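Salt-tolerant glutaminase (PDB 3AGD) probably catalyses the hydrolysis of L-glutamine to L-glutamate and ammonium, as a salt-tolerant member of the glutaminase family. Local coordinates at residues S159-A162 / V163-R166; A171-L174 / R175-V179; F96-L99 / S100-E104. All coordinates share one frame; numbering follows the deposited sequence.

Interaction 1 (S159-A162 / V163-R166)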
ATOM      1  N   SER A 159     -30.352  11.371  22.412  1.00 24.38           N
ATOM      2  CA  SER A 159     -29.499  12.417  22.950  1.00 26.06           C
ATOM      3  C   SER A 159     -28.905  13.292  21.837  1.00 27.82           C
ATOM      4  O   SER A 159     -29.006  14.518  21.877  1.00 26.30           O
ATOM      5  CB  SER A 159     -28.381  11.779  23.775  1.00 29.45           C
ATOM      6  OG  SER A 159     -27.551  12.759  24.365  1.00 37.52           O
ATOM      7  N   GLU A 160     -28.295  12.664  20.837  1.00 28.37           N
ATOM      8  CA  GLU A 160     -27.689  13.417  19.746  1.00 28.35           C
ATOM      9  C   GLU A 160     -28.711  14.080  18.830  1.00 25.92           C
ATOM     10  O   GLU A 160     -28.457  15.156  18.288  1.00 24.39           O
ATOM     11  CB  GLU A 160     -26.755  12.520  18.930  1.00 29.97           C
ATOM     12  CG  GLU A 160     -26.330  13.131  17.605  1.00 30.26           C
ATOM     13  CD  GLU A 160     -25.067  12.511  17.045  1.00 31.75           C
ATOM     14  OE1 GLU A 160     -24.762  11.345  17.380  1.00 30.27           O
ATOM     15  OE2 GLU A 160     -24.382  13.193  16.255  1.00 33.87           O
ATOM     16  N   MET A 161     -29.869  13.453  18.658  1.00 22.87           N
ATOM     17  CA  MET A 161     -30.891  14.036  17.802  1.00 24.78           C
ATOM     18  C   MET A 161     -31.388  15.373  18.348  1.00 25.22           C
ATOM     19  O   MET A 161     -31.970  16.170  17.613  1.00 23.38           O
ATOM     20  CB  MET A 161     -32.062  13.068  17.636  1.00 23.18           C
ATOM     21  CG  MET A 161     -31.810  11.975  16.609  1.00 22.67           C
ATOM     22  SD  MET A 161     -31.588  12.635  14.930  1.00 23.15           S
ATOM     23  CE  MET A 161     -33.297  12.899  14.455  1.00 21.46           C
ATOM     24  N   ALA A 162     -31.142  15.620  19.633  1.00 25.38           N
ATOM     25  CA  ALA A 162     -31.571  16.862  20.275  1.00 24.87           C
ATOM     26  C   ALA A 162     -30.613  18.017  19.992  1.00 24.39           C
ATOM     27  O   ALA A 162     -30.952  19.183  20.200  1.00 25.49           O
ATOM     28  CB  ALA A 162     -31.695  16.653  21.776  1.00 25.52           C
ATOM     29  N   VAL A 163     -29.414  17.689  19.518  1.00 22.49           N
ATOM     30  CA  VAL A 163     -28.405  18.696  19.210  1.00 20.28           C
ATOM     31  C   VAL A 163     -27.754  18.416  17.857  1.00 18.68           C
ATOM     32  O   VAL A 163     -26.535  18.286  17.760  1.00 15.37           O
ATOM     33  CB  VAL A 163     -27.306  18.731  20.309  1.00 25.70           C
ATOM     34  CG1 VAL A 163     -27.885  19.275  21.603  1.00 25.94           C
ATOM     35  CG2 VAL A 163     -26.754  17.326  20.550  1.00 25.21           C
ATOM     36  N   SER A 164     -28.569  18.340  16.808  1.00 19.82           N
ATOM     37  CA  SER A 164     -28.057  18.060  15.470  1.00 20.17           C
ATOM     38  C   SER A 164     -28.176  19.221  14.484  1.00 18.54           C
ATOM     39  O   SER A 164     -28.203  19.007  13.271  1.00 19.77           O
ATOM     40  CB  SER A 164     -28.765  16.831  14.891  1.00 21.37           C
ATOM     41  OG  SER A 164     -28.518  15.675  15.676  1.00 24.01           O
ATOM     42  N   ASP A 165     -28.228  20.449  14.990  1.00 17.18           N
ATOM     43  CA  ASP A 165     -28.349  21.596  14.108  1.00 18.40           C
ATOM     44  C   ASP A 165     -27.272  21.657  13.026  1.00 19.17           C
ATOM     45  O   ASP A 165     -27.579  21.946  11.869  1.00 19.94           O
ATOM     46  CB  ASP A 165     -28.360  22.902  14.910  1.00 20.57           C
ATOM     47  CG  ASP A 165     -29.743  23.255  15.419  1.00 21.41           C
ATOM     48  OD1 ASP A 165     -30.692  23.260  14.608  1.00 21.93           O
ATOM     49  OD2 ASP A 165     -29.886  23.536  16.624  1.00 21.89           O
ATOM     50  N   ARG A 166     -26.020  21.378  13.380  1.00 17.15           N
ATOM     51  CA  ARG A 166     -24.958  21.431  12.381  1.00 15.00           C
ATOM     52  C   ARG A 166     -25.187  20.425  11.260  1.00 16.19           C
ATOM     53  O   ARG A 166     -25.084  20.774  10.082  1.00 17.84           O
ATOM     54  CB  ARG A 166     -23.572  21.210  13.008  1.00 15.25           C
ATOM     55  CG  ARG A 166     -22.449  21.224  11.959  1.00 15.18           C
ATOM     56  CD  ARG A 166     -21.055  21.408  12.545  1.00 14.01           C
ATOM     57  NE  ARG A 166     -20.040  21.458  11.491  1.00 13.59           N
ATOM     58  CZ  ARG A 166     -19.635  20.408  10.774  1.00 17.84           C
ATOM     59  NH1 ARG A 166     -20.147  19.202  10.996  1.00 15.66           N
ATOM     60  NH2 ARG A 166     -18.733  20.567   9.811  1.00 18.70           N
TER
HETATM   61  O   HOH W   1     -25.991  15.287  14.754  1.00 23.53           O
HETATM   62  O   HOH W   2     -31.497  19.044  16.627  1.00 29.69           O
HETATM   63  O   HOH W   3     -30.823  21.811  19.184  1.00 42.32           O

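Interaction 2 (A171-L174 / R175-V179)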
ATOM      1  N   ALA A 171     -27.286  18.937   5.815  1.00 17.76           N
ATOM      2  CA  ALA A 171     -28.338  18.257   5.071  1.00 16.35           C
ATOM      3  C   ALA A 171     -29.156  19.237   4.232  1.00 18.12           C
ATOM      4  O   ALA A 171     -29.439  18.973   3.061  1.00 21.00           O
ATOM      5  CB  ALA A 171     -29.249  17.492   6.027  1.00 14.99           C
ATOM      6  N   HIS A 172     -29.544  20.365   4.823  1.00 17.97           N
ATOM      7  CA  HIS A 172     -30.320  21.363   4.083  1.00 17.98           C
ATOM      8  C   HIS A 172     -29.528  21.917   2.907  1.00 17.53           C
ATOM      9  O   HIS A 172     -30.061  22.076   1.811  1.00 20.90           O
ATOM     10  CB  HIS A 172     -30.749  22.512   5.001  1.00 14.98           C
ATOM     11  CG  HIS A 172     -32.013  22.241   5.759  1.00 15.93           C
ATOM     12  ND1 HIS A 172     -33.239  22.112   5.141  1.00 13.82           N
ATOM     13  CD2 HIS A 172     -32.244  22.079   7.084  1.00 19.40           C
ATOM     14  CE1 HIS A 172     -34.169  21.886   6.051  1.00 13.50           C
ATOM     15  NE2 HIS A 172     -33.592  21.862   7.240  1.00 17.30           N
ATOM     16  N   MET A 173     -28.252  22.208   3.128  1.00 16.65           N
ATOM     17  CA  MET A 173     -27.424  22.737   2.055  1.00 17.47           C
ATOM     18  C   MET A 173     -27.306  21.708   0.934  1.00 15.74           C
ATOM     19  O   MET A 173     -27.370  22.049  -0.245  1.00 14.10           O
ATOM     20  CB  MET A 173     -26.029  23.095   2.575  1.00 19.40           C
ATOM     21  CG  MET A 173     -25.186  23.885   1.573  1.00 22.18           C
ATOM     22  SD  MET A 173     -25.850  25.543   1.219  1.00 21.66           S
ATOM     23  CE  MET A 173     -25.193  26.460   2.608  1.00 17.55           C
ATOM     24  N   LEU A 174     -27.134  20.444   1.301  1.00 15.93           N
ATOM     25  CA  LEU A 174     -27.009  19.394   0.295  1.00 16.23           C
ATOM     26  C   LEU A 174     -28.285  19.258  -0.543  1.00 17.40           C
ATOM     27  O   LEU A 174     -28.205  19.027  -1.749  1.00 18.62           O
ATOM     28  CB  LEU A 174     -26.651  18.058   0.958  1.00 12.48           C
ATOM     29  CG  LEU A 174     -25.259  17.993   1.606  1.00 14.11           C
ATOM     30  CD1 LEU A 174     -25.104  16.686   2.369  1.00 12.50           C
ATOM     31  CD2 LEU A 174     -24.174  18.110   0.542  1.00 10.79           C
ATOM     32  N   ARG A 175     -29.455  19.396   0.085  1.00 15.66           N
ATOM     33  CA  ARG A 175     -30.718  19.315  -0.655  1.00 18.08           C
ATOM     34  C   ARG A 175     -30.743  20.476  -1.648  1.00 21.13           C
ATOM     35  O   ARG A 175     -31.149  20.323  -2.796  1.00 19.86           O
ATOM     36  CB  ARG A 175     -31.924  19.451   0.286  1.00 16.32           C
ATOM     37  CG  ARG A 175     -32.376  18.164   0.954  1.00 22.22           C
ATOM     38  CD  ARG A 175     -33.442  18.440   2.011  1.00 24.39           C
ATOM     39  NE  ARG A 175     -34.561  19.213   1.480  1.00 25.05           N
ATOM     40  CZ  ARG A 175     -35.495  18.726   0.670  1.00 23.96           C
ATOM     41  NH1 ARG A 175     -35.458  17.455   0.295  1.00 21.68           N
ATOM     42  NH2 ARG A 175     -36.460  19.519   0.223  1.00 21.81           N
ATOM     43  N   SER A 176     -30.308  21.636  -1.167  1.00 20.48           N
ATOM     44  CA  SER A 176     -30.250  22.863  -1.945  1.00 20.79           C
ATOM     45  C   SER A 176     -29.522  22.663  -3.271  1.00 20.05           C
ATOM     46  O   SER A 176     -29.872  23.277  -4.276  1.00 19.01           O
ATOM     47  CB  SER A 176     -29.543  23.942  -1.122  1.00 24.52           C
ATOM     48  OG  SER A 176     -29.436  25.151  -1.839  1.00 39.14           O
ATOM     49  N   TYR A 177     -28.508  21.803  -3.270  1.00 19.29           N
ATOM     50  CA  TYR A 177     -27.741  21.532  -4.482  1.00 19.83           C
ATOM     51  C   TYR A 177     -28.096  20.208  -5.148  1.00 21.36           C
ATOM     52  O   TYR A 177     -27.337  19.714  -5.985  1.00 25.45           O
ATOM     53  CB  TYR A 177     -26.234  21.551  -4.189  1.00 20.69           C
ATOM     54  CG  TYR A 177     -25.658  22.934  -3.991  1.00 19.15           C
ATOM     55  CD1 TYR A 177     -25.848  23.625  -2.797  1.00 16.54           C
ATOM     56  CD2 TYR A 177     -24.940  23.562  -5.010  1.00 21.87           C
ATOM     57  CE1 TYR A 177     -25.339  24.906  -2.616  1.00 15.52           C
ATOM     58  CE2 TYR A 177     -24.425  24.849  -4.842  1.00 20.20           C
ATOM     59  CZ  TYR A 177     -24.629  25.511  -3.643  1.00 17.47           C
ATOM     60  OH  TYR A 177     -24.118  26.773  -3.465  1.00 15.96           O
ATOM     61  N   GLY A 178     -29.231  19.629  -4.767  1.00 20.71           N
ATOM     62  CA  GLY A 178     -29.665  18.373  -5.359  1.00 20.42           C
ATOM     63  C   GLY A 178     -28.914  17.114  -4.949  1.00 22.17           C
ATOM     64  O   GLY A 178     -29.078  16.067  -5.574  1.00 23.70           O
ATOM     65  N   VAL A 179     -28.094  17.195  -3.908  1.00 21.21           N
ATOM     66  CA  VAL A 179     -27.345  16.026  -3.456  1.00 19.64           C
ATOM     67  C   VAL A 179     -28.248  15.107  -2.634  1.00 22.94           C
ATOM     68  O   VAL A 179     -28.071  13.891  -2.637  1.00 23.05           O
ATOM     69  CB  VAL A 179     -26.116  16.437  -2.621  1.00 16.68           C
ATOM     70  CG1 VAL A 179     -25.414  15.202  -2.061  1.00 12.23           C
ATOM     71  CG2 VAL A 179     -25.157  17.232  -3.491  1.00 19.61           C
TER

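Interaction 3 (F96-L99 / S100-E104)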
ATOM      1  N   PHE A  96     -16.904  22.901   6.777  1.00 24.33           N
ATOM      2  CA  PHE A  96     -17.695  22.990   5.554  1.00 25.85           C
ATOM      3  C   PHE A  96     -17.628  24.323   4.826  1.00 25.26           C
ATOM      4  O   PHE A  96     -17.823  25.380   5.419  1.00 26.02           O
ATOM      5  CB  PHE A  96     -19.168  22.678   5.833  1.00 27.60           C
ATOM      6  CG  PHE A  96     -20.022  22.657   4.590  1.00 25.04           C
ATOM      7  CD1 PHE A  96     -19.901  21.622   3.666  1.00 23.81           C
ATOM      8  CD2 PHE A  96     -20.913  23.690   4.322  1.00 27.24           C
ATOM      9  CE1 PHE A  96     -20.656  21.616   2.489  1.00 25.30           C
ATOM     10  CE2 PHE A  96     -21.676  23.698   3.148  1.00 26.76           C
ATOM     11  CZ  PHE A  96     -21.545  22.659   2.229  1.00 25.90           C
ATOM     12  N   ASN A  97     -17.363  24.253   3.527  1.00 24.94           N
ATOM     13  CA  ASN A  97     -17.309  25.435   2.683  1.00 25.61           C
ATOM     14  C   ASN A  97     -18.276  25.172   1.534  1.00 25.15           C
ATOM     15  O   ASN A  97     -18.126  24.189   0.805  1.00 25.06           O
ATOM     16  CB  ASN A  97     -15.901  25.652   2.130  1.00 31.69           C
ATOM     17  CG  ASN A  97     -15.767  26.973   1.392  1.00 42.59           C
ATOM     18  OD1 ASN A  97     -16.625  27.336   0.587  1.00 45.65           O
ATOM     19  ND2 ASN A  97     -14.687  27.697   1.660  1.00 46.19           N
ATOM     20  N   GLU A  98     -19.269  26.043   1.383  1.00 25.86           N
ATOM     21  CA  GLU A  98     -20.281  25.910   0.334  1.00 25.66           C
ATOM     22  C   GLU A  98     -19.676  25.760  -1.063  1.00 26.05           C
ATOM     23  O   GLU A  98     -20.252  25.106  -1.928  1.00 24.90           O
ATOM     24  CB  GLU A  98     -21.215  27.126   0.354  1.00 25.46           C
ATOM     25  CG  GLU A  98     -22.422  26.997  -0.560  1.00 27.64           C
ATOM     26  CD  GLU A  98     -23.302  28.233  -0.547  1.00 25.73           C
ATOM     27  OE1 GLU A  98     -23.174  29.047   0.386  1.00 23.58           O
ATOM     28  OE2 GLU A  98     -24.130  28.385  -1.466  1.00 26.92           O
ATOM     29  N   LEU A  99     -18.518  26.375  -1.275  1.00 28.74           N
ATOM     30  CA  LEU A  99     -17.832  26.323  -2.562  1.00 30.00           C
ATOM     31  C   LEU A  99     -17.626  24.900  -3.078  1.00 29.32           C
ATOM     32  O   LEU A  99     -17.658  24.663  -4.280  1.00 31.09           O
ATOM     33  CB  LEU A  99     -16.471  27.017  -2.457  1.00 35.15           C
ATOM     34  CG  LEU A  99     -16.471  28.517  -2.147  1.00 40.65           C
ATOM     35  CD1 LEU A  99     -15.040  28.995  -1.928  1.00 42.30           C
ATOM     36  CD2 LEU A  99     -17.117  29.283  -3.295  1.00 43.34           C
ATOM     37  N   SER A 100     -17.414  23.957  -2.167  1.00 27.98           N
ATOM     38  CA  SER A 100     -17.191  22.565  -2.545  1.00 25.61           C
ATOM     39  C   SER A 100     -18.339  21.991  -3.369  1.00 26.46           C
ATOM     40  O   SER A 100     -18.129  21.113  -4.209  1.00 28.01           O
ATOM     41  CB  SER A 100     -16.977  21.706  -1.293  1.00 26.67           C
ATOM     42  OG  SER A 100     -18.158  21.626  -0.507  1.00 26.28           O
ATOM     43  N   LEU A 101     -19.547  22.495  -3.134  1.00 27.14           N
ATOM     44  CA  LEU A 101     -20.736  22.026  -3.848  1.00 28.61           C
ATOM     45  C   LEU A 101     -21.019  22.849  -5.099  1.00 34.56           C
ATOM     46  O   LEU A 101     -21.721  22.396  -6.003  1.00 32.02           O
ATOM     47  CB  LEU A 101     -21.964  22.099  -2.940  1.00 24.91           C
ATOM     48  CG  LEU A 101     -21.882  21.412  -1.581  1.00 23.16           C
ATOM     49  CD1 LEU A 101     -23.163  21.682  -0.812  1.00 22.25           C
ATOM     50  CD2 LEU A 101     -21.650  19.915  -1.771  1.00 21.46           C
ATOM     51  N   GLU A 102     -20.484  24.066  -5.137  1.00 41.43           N
ATOM     52  CA  GLU A 102     -20.695  24.950  -6.275  1.00 47.75           C
ATOM     53  C   GLU A 102     -19.919  24.510  -7.503  1.00 50.01           C
ATOM     54  O   GLU A 102     -19.945  25.186  -8.527  1.00 52.14           O
ATOM     55  CB  GLU A 102     -20.312  26.388  -5.918  1.00 53.08           C
ATOM     56  CG  GLU A 102     -21.130  26.986  -4.781  1.00 59.23           C
ATOM     57  CD  GLU A 102     -20.879  28.472  -4.602  1.00 64.43           C
ATOM     58  OE1 GLU A 102     -19.705  28.862  -4.431  1.00 64.88           O
ATOM     59  OE2 GLU A 102     -21.857  29.250  -4.631  1.00 68.05           O
ATOM     60  N   ALA A 103     -19.224  23.383  -7.400  1.00 51.58           N
ATOM     61  CA  ALA A 103     -18.461  22.866  -8.530  1.00 54.44           C
ATOM     62  C   ALA A 103     -19.438  22.338  -9.567  1.00 55.37           C
ATOM     63  O   ALA A 103     -20.651  22.349  -9.354  1.00 54.98           O
ATOM     64  CB  ALA A 103     -17.531  21.754  -8.082  1.00 58.07           C
ATOM     65  N   GLU A 104     -18.903  21.870 -10.687  1.00 55.57           N
ATOM     66  CA  GLU A 104     -19.722  21.342 -11.770  1.00 57.53           C
ATOM     67  C   GLU A 104     -20.435  20.048 -11.400  1.00 53.04           C
ATOM     68  O   GLU A 104     -21.489  19.730 -11.949  1.00 51.51           O
ATOM     69  CB  GLU A 104     -18.848  21.111 -13.007  1.00 66.50           C
ATOM     70  CG  GLU A 104     -17.523  20.413 -12.704  1.00 76.01           C
ATOM     71  CD  GLU A 104     -17.702  19.026 -12.108  1.00 84.26           C
ATOM     72  OE1 GLU A 104     -16.961  18.687 -11.160  1.00 87.18           O
ATOM     73  OE2 GLU A 104     -18.575  18.271 -12.588  1.00 86.88           O
TER
HETATM   74  O   HOH W   4     -23.903  31.152  -2.743  1.00 42.84           O

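Interaction 1 (S159-A162 / V163-R166)
Ser164 OG donates back to the carbonyl of Glu160, four residues earlier, and the serine side chain can be followed outward to that bond. Its CB stands 3.8 Å from Glu160 O without bonding to it. OG, set beside its own backbone N with chi1 at -62°, donates to Glu160 O at 2.7 Å. It arrives from above the carbonyl plane, 42° out of it, while Val163 N donates to the same oxygen from the opposite face at 3.0 Å. Two donors thus grip one carbonyl in the last turn before helix 165-176. Val163 CG2 packs against the same carbonyl, 3.6 Å from Glu160 O. Ser164 OG is also an acceptor: a water donates to it at 2.7 Å and to Glu160 OE2 at 3.0 Å, bridging hydroxyl and carboxylate, and Glu160 OE1 has a weak hydrogen bond to Tyr27 OH. Glu160 extends with CG anti to the backbone N (chi1 167°), bringing its carboxylate near Asn167 and Cys195. Ser164 holds the N-cap position of helix 165-176, but its hydroxyl, turned back to Glu160, makes no capping bond. This short turn joining helix 154-161 to helix 165-176 borders the L-glutamate site to which Glu160 belongs.

Interaction 2 (A171-L174 / R175-V179)
The backbone runs helically through Ser176, with Arg175 N bonded to Ala171 O and Ser176 N to His172 O, each at 3.0 Å, before the pattern changes at Tyr177. Met173 and Tyr177 lie side by side and point the same way. With CG anti to its backbone N (chi1 -170°), Met173 then bends at the next two torsions, and its SD meets the Tyr177 ring at CE1, 3.9 Å away. The sulfur sits 82° off the ring normal, a Met-aromatic contact made at the edge. Met173 O lies at that ring's edge too, in its plane, 3.4 Å from Tyr177 CD1. The phenol OH is hydrogen-bonded beyond this turn, to Glu98. Tyr177 N makes weak bonds to Met173 O and Leu174 O, and Gly178 takes a positive phi of 73°. Val179 N reaches back five residues to Leu174 O at 2.8 Å, while Gly178 N donates to Arg175 O at the same length. That pair of bonds defines a Schellman motif, with Gly178 as its C-prime residue, and it ends helix 165-176. Within the same motif, Val179 points its CB toward the helix and meets Leu174, CB to CB at 4.0 Å; Leu174 CD2 also comes near Val179 CG1. The two side chains cross obliquely, and both face helix 114-123, where Leu174 touches Leu118 and Val179 touches Ala119.

Interaction 3 (F96-L99 / S100-E104)
Asn97 O accepts two bonds from a single residue, Ser100. Ser100 OG donates at 2.9 Å, nearly along the C=O axis (168°), whereas Ser100 N comes in at 3.1 Å from above the carbonyl plane. The hydroxyl can do this because its chi1 of 67° sets it between its own backbone N and carbonyl carbon, folded back over the turn. The side chain of Asn97 works in the same direction: its OD1 takes the N-H of Leu99 at 2.8 Å, so both oxygens of Asn97 receive donors from the turn that follows. Further along, Leu101 N bonds to Glu98 O at 3.0 Å. On the apolar flank, Phe96 and Leu101 cross at about a right angle, with Leu101 CD1 in the plane of the ring at its edge, 3.6 Å from Phe96 CZ; both residues also pack on Met173 of helix 165-176. On the polar flank, the carboxylates of Glu98 and Glu102 approach with OE2 atoms 4.0 Å apart and their planes turned 49° against each other. A water donates to Glu98 OE2, which is also bound by Tyr177, and weakly to Glu102 OE2, which probably eases the repulsion. Bonding from Asn97 OD1 to the backbone N two residues on is the mark of an Asx turn, here opening a run of turns bonded from residue i to i+3 in the long loop between helices 80-84 and 114-123.

Interactions 1 and 2 mark the start and the end of helix 165-176, their centres about 18 Å apart. Interaction 3 is a surface turn from an earlier loop, with its centre about 11 Å from that of interaction 2. These two touch directly, sharing a tyrosine-carboxylate bond and the packing of Met173 on Leu101. Interactions 1 and 2 are both partly buried but differ in chemistry, the first relying on a hydroxyl and a water that bridges to the carboxylate of Glu160, a residue of the L-glutamate site, the second on backbone capping and apolar contacts. Interaction 3 combines polar turn bonds with an aromatic-aliphatic contact facing the helix. All three belong to the glutaminase family region.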